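Local coordinates for protein gamma-glutamyl-gamma-aminobutyrate hydrolase PuuD (PDB 6VTV) that hydrolyses the gamma-glutamyl linkage of gamma-glutamyl-gamma-aminobutyrate, releasing 4-aminobutanoate and L-glutamate in the last step of putrescine degradation, at residues S185-G190 with D206-A211; Q155-S160 with H226-S231; E123-T128 with E210-I215. All blocks are in the same frame, centred on the assembly; numbering follows the deposited sequence.

Interaction 1: S185-G190 with D206-A211; sequences SLHGQG and DGLVEA. With MN (manganese (II) ion), chain D.
S185, H187 and E210, three of the six ligands of the manganese site, come together here, S185 and H187 from the loop that follows strand 180-183 and E210 from strand 209-214. H187 NE2 and E210 OE2 each lie 2.2 Å from the manganese ion, and they come within 3.1 Å of one another as neighbouring ligands, with no hydrogen bond between them. The imidazole and the carboxylate are strongly turned against each other, their planes 62° apart. S185 OG adds a third bond to the metal at 2.2 Å, H145 and H161 supply two more, and a water brings the total to six. Only one oxygen of E210 binds directly; OE1 instead accepts a hydrogen bond of 2.5 Å from the metal-bound water, which fixes the rotation of the carboxylate.

The far nitrogen of H187 is used as well. ND1 donates to Q189 O at 2.8 Å with an N-H...O angle of 160°, and the acceptor lies almost in the ring plane, so the imidazole is held at both nitrogens and NE2 is presented to the metal. With CG between the backbone N and the carbonyl carbon (chi1 58°), the ring edge is brought up to L208, whose CD2 lies 3.7 Å from H187 CE1. Ahead of the strand, D206 OD1 accepts from L208 N in an Asx turn, while its OD2 bonds to the metal ligand H145, a second-shell contact. E210 and A211 both face A202, forming a classic beta bulge at the point from which the E210 side chain reaches out to the metal. Three histidines, a carboxylate, a serine hydroxyl and water together make a six-ligand manganese site, with H187 also close to the predicted nucleophile C118.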
loop_
_atom_site.group_PDB
_atom_site.type_symbol
_atom_site.label_atom_id
_atom_site.label_comp_id
_atom_site.label_asym_id
_atom_site.label_seq_id
_atom_site.Cartn_x
_atom_site.Cartn_y
_atom_site.Cartn_z
ATOM N N SER B 185 -23.146 2.584 -10.185
ATOM C CA SER B 185 -22.530 3.458 -11.178
ATOM C C SER B 185 -22.030 4.711 -10.478
ATOM O O SER B 185 -22.820 5.444 -9.876
ATOM C CB SER B 185 -23.525 3.814 -12.287
ATOM O OG SER B 185 -22.874 4.382 -13.411
ATOM N N LEU B 186 -20.721 4.954 -10.547
ATOM C CA LEU B 186 -20.101 6.119 -9.926
ATOM C C LEU B 186 -18.987 6.646 -10.836
ATOM O O LEU B 186 -17.812 6.689 -10.475
ATOM C CB LEU B 186 -19.551 5.787 -8.538
ATOM C CG LEU B 186 -20.461 5.142 -7.489
ATOM C CD1 LEU B 186 -20.392 3.627 -7.586
ATOM C CD2 LEU B 186 -20.077 5.603 -6.090
ATOM N N HIS B 187 -19.354 7.065 -12.045
ATOM C CA HIS B 187 -18.358 7.518 -13.006
ATOM C C HIS B 187 -18.942 8.606 -13.894
ATOM O O HIS B 187 -20.070 8.485 -14.381
ATOM C CB HIS B 187 -17.841 6.354 -13.861
ATOM C CG HIS B 187 -18.913 5.627 -14.613
ATOM N ND1 HIS B 187 -19.041 5.705 -15.983
ATOM C CD2 HIS B 187 -19.895 4.796 -14.192
ATOM C CE1 HIS B 187 -20.060 4.961 -16.372
ATOM N NE2 HIS B 187 -20.596 4.398 -15.304
ATOM N N GLY B 188 -18.163 9.667 -14.097
ATOM C CA GLY B 188 -18.536 10.745 -14.992
ATOM C C GLY B 188 -17.838 10.633 -16.328
ATOM O O GLY B 188 -18.133 11.382 -17.265
ATOM N N GLN B 189 -16.895 9.700 -16.421
ATOM C CA GLN B 189 -16.212 9.383 -17.661
ATOM C C GLN B 189 -16.513 7.940 -18.045
ATOM O O GLN B 189 -16.945 7.132 -17.217
ATOM C CB GLN B 189 -14.696 9.599 -17.538
ATOM C CG GLN B 189 -14.307 11.021 -17.160
ATOM C CD GLN B 189 -12.862 11.344 -17.488
ATOM O OE1 GLN B 189 -12.045 10.447 -17.696
ATOM N NE2 GLN B 189 -12.540 12.631 -17.541
ATOM N N GLY B 190 -16.292 7.623 -19.317
ATOM C CA GLY B 190 -16.570 6.284 -19.801
ATOM C C GLY B 190 -15.858 6.026 -21.108
ATOM O O GLY B 190 -15.254 6.920 -21.702
ATOM N N ASP B 206 -28.051 2.302 -22.561
ATOM C CA ASP B 206 -27.801 3.432 -23.445
ATOM C C ASP B 206 -26.666 3.172 -24.429
ATOM O O ASP B 206 -26.269 4.089 -25.155
ATOM C CB ASP B 206 -27.504 4.693 -22.625
ATOM C CG ASP B 206 -26.378 4.495 -21.622
ATOM O OD1 ASP B 206 -25.744 3.418 -21.627
ATOM O OD2 ASP B 206 -26.127 5.422 -20.824
ATOM N N GLY B 207 -26.134 1.951 -24.467
ATOM C CA GLY B 207 -25.065 1.602 -25.375
ATOM C C GLY B 207 -23.666 1.826 -24.844
ATOM O O GLY B 207 -22.702 1.407 -25.498
ATOM N N LEU B 208 -23.520 2.469 -23.686
ATOM C CA LEU B 208 -22.199 2.725 -23.128
ATOM C C LEU B 208 -21.528 1.418 -22.724
ATOM O O LEU B 208 -22.139 0.570 -22.068
ATOM C CB LEU B 208 -22.297 3.654 -21.919
ATOM C CG LEU B 208 -20.953 4.067 -21.311
ATOM C CD1 LEU B 208 -20.291 5.154 -22.150
ATOM C CD2 LEU B 208 -21.112 4.518 -19.868
ATOM N N VAL B 209 -20.264 1.263 -23.114
ATOM C CA VAL B 209 -19.510 0.070 -22.752
ATOM C C VAL B 209 -19.216 0.107 -21.258
ATOM O O VAL B 209 -18.604 1.056 -20.753
ATOM C CB VAL B 209 -18.220 -0.032 -23.575
ATOM C CG1 VAL B 209 -17.366 -1.175 -23.067
ATOM C CG2 VAL B 209 -18.546 -0.220 -25.049
ATOM N N GLU B 210 -19.658 -0.925 -20.542
ATOM C CA GLU B 210 -19.467 -1.013 -19.100
ATOM C C GLU B 210 -18.496 -2.112 -18.692
ATOM O O GLU B 210 -18.175 -2.223 -17.504
ATOM C CB GLU B 210 -20.816 -1.228 -18.400
ATOM C CG GLU B 210 -21.679 0.023 -18.309
ATOM C CD GLU B 210 -21.516 0.754 -16.989
ATOM O OE1 GLU B 210 -21.154 0.101 -15.988
ATOM O OE2 GLU B 210 -21.747 1.981 -16.952
ATOM N N ALA B 211 -18.018 -2.921 -19.636
ATOM C CA ALA B 211 -17.071 -3.983 -19.331
ATOM C C ALA B 211 -16.348 -4.387 -20.609
ATOM O O ALA B 211 -16.963 -4.466 -21.674
ATOM C CB ALA B 211 -17.771 -5.195 -18.706
HETATM MN MN MN D . -22.447 3.172 -15.253
HETATM O O HOH W 1 -21.438 1.582 -13.938
#

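Interaction 2: Q155-S160 with H226-S231; sequences QQYAPS and HPEWNS
Y157 meets W229 with a face and H226 with an edge. Against W229 it forms an offset stack: the phenol ring and the six-membered ring of the indole are inclined by 18°, with centroids 4.5 Å apart, and W229 CE3 sits over one face of the tyrosine near its rim. The tyrosine CB is placed over the five-membered ring, 3.4 Å from its centroid and only 6° off the normal, a CH-pi contact that extends the overlap across the bicycle. N230 OD1 lies over the other face of the indole.

Toward H226 the phenol turns its edge. The two planes are nearly perpendicular, at 88°, giving a T-shaped pair in which Y157 CE2 approaches H226 ND1 to 3.7 Å. The imidazole belongs to the predicted catalytic triad of the class I glutamine amidotransferase family, in which C118 is the nucleophile and E228 the acid. H226 and E228 sit within a type I turn running from H226 to W229, and the E228 side chain, with CG between the backbone N and the carbonyl carbon and a bend at chi2, folds back to the ring. H226 ND1 donates to the syn lone pair of E228 OE2 at 2.6 Å, with the oxygen almost in the imidazole plane. The bond holds the ring's rotation, and the side chain of H226 also touches that of C118.

E228 OE2 has a second partner in K34, whose ammonium forms a salt bridge with it and a hydrogen bond with Y157 OH. K34 thus connects the phenol oxygen to the carboxylate that holds H226. Y157, just beyond helix 153-156, touches L186 as well.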
loop_
_atom_site.group_PDB
_atom_site.type_symbol
_atom_site.label_atom_id
_atom_site.label_comp_id
_atom_site.label_asym_id
_atom_site.label_seq_id
_atom_site.Cartn_x
_atom_site.Cartn_y
_atom_site.Cartn_z
ATOM N N GLN B 155 -25.928 4.896 -0.254
ATOM C CA GLN B 155 -26.786 5.176 -1.400
ATOM C C GLN B 155 -25.974 5.387 -2.670
ATOM O O GLN B 155 -26.438 5.048 -3.765
ATOM C CB GLN B 155 -27.656 6.404 -1.128
ATOM C CG GLN B 155 -28.182 6.512 0.298
ATOM C CD GLN B 155 -29.087 5.361 0.695
ATOM O OE1 GLN B 155 -29.646 4.669 -0.156
ATOM N NE2 GLN B 155 -29.246 5.157 1.999
ATOM N N GLN B 156 -24.763 5.941 -2.545
ATOM C CA GLN B 156 -23.936 6.183 -3.721
ATOM C C GLN B 156 -23.539 4.882 -4.407
ATOM O O GLN B 156 -23.387 4.849 -5.634
ATOM C CB GLN B 156 -22.686 6.975 -3.334
ATOM C CG GLN B 156 -22.960 8.286 -2.612
ATOM C CD GLN B 156 -21.684 9.042 -2.283
ATOM O OE1 GLN B 156 -20.618 8.747 -2.825
ATOM N NE2 GLN B 156 -21.788 10.021 -1.392
ATOM N N TYR B 157 -23.373 3.806 -3.641
ATOM C CA TYR B 157 -22.975 2.514 -4.179
ATOM C C TYR B 157 -24.158 1.575 -4.388
ATOM O O TYR B 157 -23.955 0.397 -4.698
ATOM C CB TYR B 157 -21.935 1.864 -3.261
ATOM C CG TYR B 157 -20.547 2.447 -3.422
ATOM C CD1 TYR B 157 -20.187 3.621 -2.774
ATOM C CD2 TYR B 157 -19.602 1.829 -4.231
ATOM C CE1 TYR B 157 -18.921 4.163 -2.923
ATOM C CE2 TYR B 157 -18.334 2.363 -4.387
ATOM C CZ TYR B 157 -17.999 3.530 -3.731
ATOM O OH TYR B 157 -16.739 4.062 -3.883
ATOM N N ALA B 158 -25.383 2.073 -4.231
ATOM C CA ALA B 158 -26.567 1.270 -4.470
ATOM C C ALA B 158 -26.695 0.945 -5.957
ATOM O O ALA B 158 -26.046 1.576 -6.796
ATOM C CB ALA B 158 -27.809 2.012 -3.976
ATOM N N PRO B 159 -27.506 -0.057 -6.309
ATOM C CA PRO B 159 -27.760 -0.335 -7.728
ATOM C C PRO B 159 -28.222 0.912 -8.466
ATOM O O PRO B 159 -29.049 1.680 -7.974
ATOM C CB PRO B 159 -28.854 -1.405 -7.687
ATOM C CG PRO B 159 -28.628 -2.107 -6.400
ATOM C CD PRO B 159 -28.116 -1.074 -5.433
ATOM N N SER B 160 -27.672 1.114 -9.660
ATOM C CA SER B 160 -27.916 2.326 -10.433
ATOM C C SER B 160 -28.580 2.048 -11.770
ATOM O O SER B 160 -29.574 2.700 -12.113
ATOM C CB SER B 160 -26.594 3.079 -10.653
ATOM O OG SER B 160 -26.834 4.395 -11.121
ATOM N N HIS B 226 -18.592 -0.938 -9.580
ATOM C CA HIS B 226 -17.776 -1.167 -8.389
ATOM C C HIS B 226 -18.196 -2.478 -7.734
ATOM O O HIS B 226 -19.010 -2.484 -6.797
ATOM C CB HIS B 226 -17.898 -0.003 -7.406
ATOM C CG HIS B 226 -17.095 1.199 -7.793
ATOM N ND1 HIS B 226 -15.986 1.610 -7.086
ATOM C CD2 HIS B 226 -17.240 2.081 -8.810
ATOM C CE1 HIS B 226 -15.482 2.692 -7.651
ATOM N NE2 HIS B 226 -16.224 2.999 -8.699
ATOM N N PRO B 227 -17.653 -3.610 -8.191
ATOM C CA PRO B 227 -17.978 -4.891 -7.547
ATOM C C PRO B 227 -17.302 -5.084 -6.198
ATOM O O PRO B 227 -17.671 -6.014 -5.471
ATOM C CB PRO B 227 -17.491 -5.926 -8.565
ATOM C CG PRO B 227 -16.361 -5.242 -9.270
ATOM C CD PRO B 227 -16.695 -3.770 -9.300
ATOM N N GLU B 228 -16.334 -4.239 -5.839
ATOM C CA GLU B 228 -15.679 -4.369 -4.542
ATOM C C GLU B 228 -16.595 -3.984 -3.388
ATOM O O GLU B 228 -16.311 -4.345 -2.241
ATOM C CB GLU B 228 -14.412 -3.511 -4.505
ATOM C CG GLU B 228 -14.656 -2.059 -4.118
ATOM C CD GLU B 228 -15.133 -1.209 -5.281
ATOM O OE1 GLU B 228 -15.318 -1.755 -6.388
ATOM O OE2 GLU B 228 -15.320 0.012 -5.088
ATOM N N TRP B 229 -17.684 -3.269 -3.665
ATOM C CA TRP B 229 -18.585 -2.785 -2.622
ATOM C C TRP B 229 -19.308 -3.958 -1.976
ATOM O O TRP B 229 -20.184 -4.571 -2.596
ATOM C CB TRP B 229 -19.580 -1.795 -3.218
ATOM C CG TRP B 229 -20.594 -1.305 -2.236
ATOM C CD1 TRP B 229 -21.917 -1.635 -2.193
ATOM C CD2 TRP B 229 -20.372 -0.390 -1.156
ATOM N NE1 TRP B 229 -22.533 -0.986 -1.151
ATOM C CE2 TRP B 229 -21.606 -0.214 -0.499
ATOM C CE3 TRP B 229 -19.251 0.297 -0.682
ATOM C CZ2 TRP B 229 -21.750 0.620 0.608
ATOM C CZ3 TRP B 229 -19.396 1.124 0.416
ATOM C CH2 TRP B 229 -20.636 1.278 1.049
ATOM N N ASN B 230 -18.951 -4.263 -0.728
ATOM C CA ASN B 230 -19.539 -5.370 0.030
ATOM C C ASN B 230 -19.596 -6.638 -0.816
ATOM O O ASN B 230 -20.627 -7.309 -0.916
ATOM C CB ASN B 230 -20.926 -4.998 0.554
ATOM C CG ASN B 230 -20.885 -3.866 1.563
ATOM O OD1 ASN B 230 -21.516 -2.827 1.375
ATOM N ND2 ASN B 230 -20.137 -4.065 2.641
ATOM N N SER B 231 -18.453 -6.964 -1.430
ATOM C CA SER B 231 -18.410 -8.007 -2.452
ATOM C C SER B 231 -18.938 -9.341 -1.940
ATOM O O SER B 231 -19.535 -10.104 -2.707
ATOM C CB SER B 231 -16.982 -8.176 -2.966
ATOM O OG SER B 231 -16.111 -8.552 -1.913
#

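Interaction 3: E123-T128 with E210-I215; sequences ELVVAT and EAVSVI. With MN (manganese (II) ion), chain D.
Helix 123-127 runs over strand 210-214 with its axis 9.6 Å from that of the strand and their N-to-C directions 48° apart. The backbones come nearest at V125 and V212, whose CA atoms are separated by 8.0 Å, a distance bridged entirely by side chains. V212 points its side chain at the helix, and its CG2 serves two partners: L124 CD1 at 4.4 Å and V125 CG2 at 4.3 Å. The valine methyl thus meets two successive residues of the helix.

L124 spreads its branches along the strand. While CD1 meets V212, L124 CD2 reaches V214 CG2 at 4.2 Å, spanning S213, whose side chain points away from the helix and bonds to E201. The leucine CG stands at an unusual chi1 of -115°, between staggered positions, and the branch torsion of -161° then places one methyl at V212 and the other at V214, two residues further on. L124 also leans on I104 of helix 94-109, joining that helix to the same apolar layer.

At the end of the helix, T128 OG1 donates to L124 O at 2.8 Å, and T128 N reaches the same oxygen at 3.2 Å from the opposite face of the carbonyl plane. Two donors therefore grip one carbonyl in the last turn, tying the threonine hydroxyl back to the helix.

Helix 119-127, which directly follows the predicted nucleophile C118 at the end of strand 114-117, packs here against the central sheet, as in the alpha/beta fold of class I glutamine amidotransferases. Across the interface the chemistry is purely aliphatic, with no hydrogen bond or charge pair crossing it. Attachment here consequently rests on dispersion and the exclusion of water from buried leucine and valine side chains, with little directional preference.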
loop_
_atom_site.group_PDB
_atom_site.type_symbol
_atom_site.label_atom_id
_atom_site.label_comp_id
_atom_site.label_asym_id
_atom_site.label_seq_id
_atom_site.Cartn_x
_atom_site.Cartn_y
_atom_site.Cartn_z
ATOM N N GLU B 123 -8.385 2.826 -17.605
ATOM C CA GLU B 123 -6.958 2.626 -17.831
ATOM C C GLU B 123 -6.714 1.531 -18.861
ATOM O O GLU B 123 -5.825 1.657 -19.712
ATOM C CB GLU B 123 -6.258 2.294 -16.512
ATOM C CG GLU B 123 -6.096 3.488 -15.587
ATOM C CD GLU B 123 -5.698 3.090 -14.179
ATOM O OE1 GLU B 123 -5.856 1.903 -13.825
ATOM O OE2 GLU B 123 -5.224 3.965 -13.425
ATOM N N LEU B 124 -7.499 0.451 -18.805
ATOM C CA LEU B 124 -7.367 -0.624 -19.785
ATOM C C LEU B 124 -7.679 -0.127 -21.190
ATOM O O LEU B 124 -6.964 -0.445 -22.148
ATOM C CB LEU B 124 -8.292 -1.785 -19.416
ATOM C CG LEU B 124 -7.668 -3.124 -19.022
ATOM C CD1 LEU B 124 -8.694 -4.241 -19.161
ATOM C CD2 LEU B 124 -6.436 -3.418 -19.865
ATOM N N VAL B 125 -8.754 0.650 -21.329
ATOM C CA VAL B 125 -9.159 1.141 -22.642
ATOM C C VAL B 125 -8.090 2.058 -23.221
ATOM O O VAL B 125 -7.736 1.957 -24.402
ATOM C CB VAL B 125 -10.525 1.847 -22.546
ATOM C CG1 VAL B 125 -10.842 2.587 -23.836
ATOM C CG2 VAL B 125 -11.617 0.839 -22.219
ATOM N N VAL B 126 -7.545 2.954 -22.397
ATOM C CA VAL B 126 -6.549 3.898 -22.891
ATOM C C VAL B 126 -5.228 3.189 -23.171
ATOM O O VAL B 126 -4.541 3.499 -24.152
ATOM C CB VAL B 126 -6.377 5.060 -21.894
ATOM C CG1 VAL B 126 -5.201 5.942 -22.291
ATOM C CG2 VAL B 126 -7.653 5.881 -21.822
ATOM N N ALA B 127 -4.857 2.218 -22.331
ATOM C CA ALA B 127 -3.563 1.562 -22.493
ATOM C C ALA B 127 -3.485 0.765 -23.788
ATOM O O ALA B 127 -2.396 0.607 -24.352
ATOM C CB ALA B 127 -3.275 0.652 -21.299
ATOM N N THR B 128 -4.615 0.262 -24.278
ATOM C CA THR B 128 -4.642 -0.561 -25.477
ATOM C C THR B 128 -5.007 0.229 -26.728
ATOM O O THR B 128 -5.254 -0.374 -27.778
ATOM C CB THR B 128 -5.608 -1.731 -25.289
ATOM O OG1 THR B 128 -6.858 -1.246 -24.780
ATOM C CG2 THR B 128 -5.025 -2.740 -24.310
ATOM N N GLU B 210 -19.658 -0.925 -20.542
ATOM C CA GLU B 210 -19.467 -1.013 -19.100
ATOM C C GLU B 210 -18.496 -2.112 -18.692
ATOM O O GLU B 210 -18.175 -2.223 -17.504
ATOM C CB GLU B 210 -20.816 -1.228 -18.400
ATOM C CG GLU B 210 -21.679 0.023 -18.309
ATOM C CD GLU B 210 -21.516 0.754 -16.989
ATOM O OE1 GLU B 210 -21.154 0.101 -15.988
ATOM O OE2 GLU B 210 -21.747 1.981 -16.952
ATOM N N ALA B 211 -18.018 -2.921 -19.636
ATOM C CA ALA B 211 -17.071 -3.983 -19.331
ATOM C C ALA B 211 -16.348 -4.387 -20.609
ATOM O O ALA B 211 -16.963 -4.466 -21.674
ATOM C CB ALA B 211 -17.771 -5.195 -18.706
ATOM N N VAL B 212 -15.043 -4.639 -20.492
ATOM C CA VAL B 212 -14.202 -5.031 -21.619
ATOM C C VAL B 212 -13.284 -6.164 -21.177
ATOM O O VAL B 212 -13.126 -6.441 -19.987
ATOM C CB VAL B 212 -13.361 -3.858 -22.166
ATOM C CG1 VAL B 212 -14.248 -2.818 -22.820
ATOM C CG2 VAL B 212 -12.525 -3.236 -21.054
ATOM N N SER B 213 -12.669 -6.817 -22.160
ATOM C CA SER B 213 -11.652 -7.819 -21.889
ATOM C C SER B 213 -10.684 -7.864 -23.062
ATOM O O SER B 213 -11.059 -7.597 -24.206
ATOM C CB SER B 213 -12.257 -9.206 -21.637
ATOM O OG SER B 213 -12.606 -9.849 -22.848
ATOM N N VAL B 214 -9.432 -8.197 -22.764
ATOM C CA VAL B 214 -8.390 -8.236 -23.784
ATOM C C VAL B 214 -8.481 -9.557 -24.536
ATOM O O VAL B 214 -8.438 -10.634 -23.932
ATOM C CB VAL B 214 -6.998 -8.049 -23.166
ATOM C CG1 VAL B 214 -5.917 -8.299 -24.205
ATOM C CG2 VAL B 214 -6.862 -6.653 -22.583
ATOM N N ILE B 215 -8.611 -9.475 -25.860
ATOM C CA ILE B 215 -8.609 -10.669 -26.693
ATOM C C ILE B 215 -7.222 -11.297 -26.669
ATOM O O ILE B 215 -6.204 -10.595 -26.589
ATOM C CB ILE B 215 -9.045 -10.319 -28.127
ATOM C CG1 ILE B 215 -10.393 -9.599 -28.109
ATOM C CG2 ILE B 215 -9.124 -11.565 -28.994
ATOM C CD1 ILE B 215 -10.774 -8.986 -29.438
HETATM MN MN MN D . -22.447 3.172 -15.253
HETATM O O HOH W 1 -21.438 1.582 -13.938
#

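In the fold
From the N terminus, helix 119-127, which follows C118, supplies the first segment; interaction 3 closes the long loop from there to strand 209-214, packing the helix on the sheet. Residues 155-160 come next, at the end of helix 153-156, and interaction 2 joins them to the loop after strand 220-223. Since 155-160 lies within the loop of interaction 3 and 226-231 beyond it, these two contacts cross. Interaction 1, between 185-190 and 206-211, lies wholly within the span of interaction 2 and shares E210 and A211 with interaction 3. L186 packs on both Y157 and H226, linking the manganese site to the predicted catalytic residues.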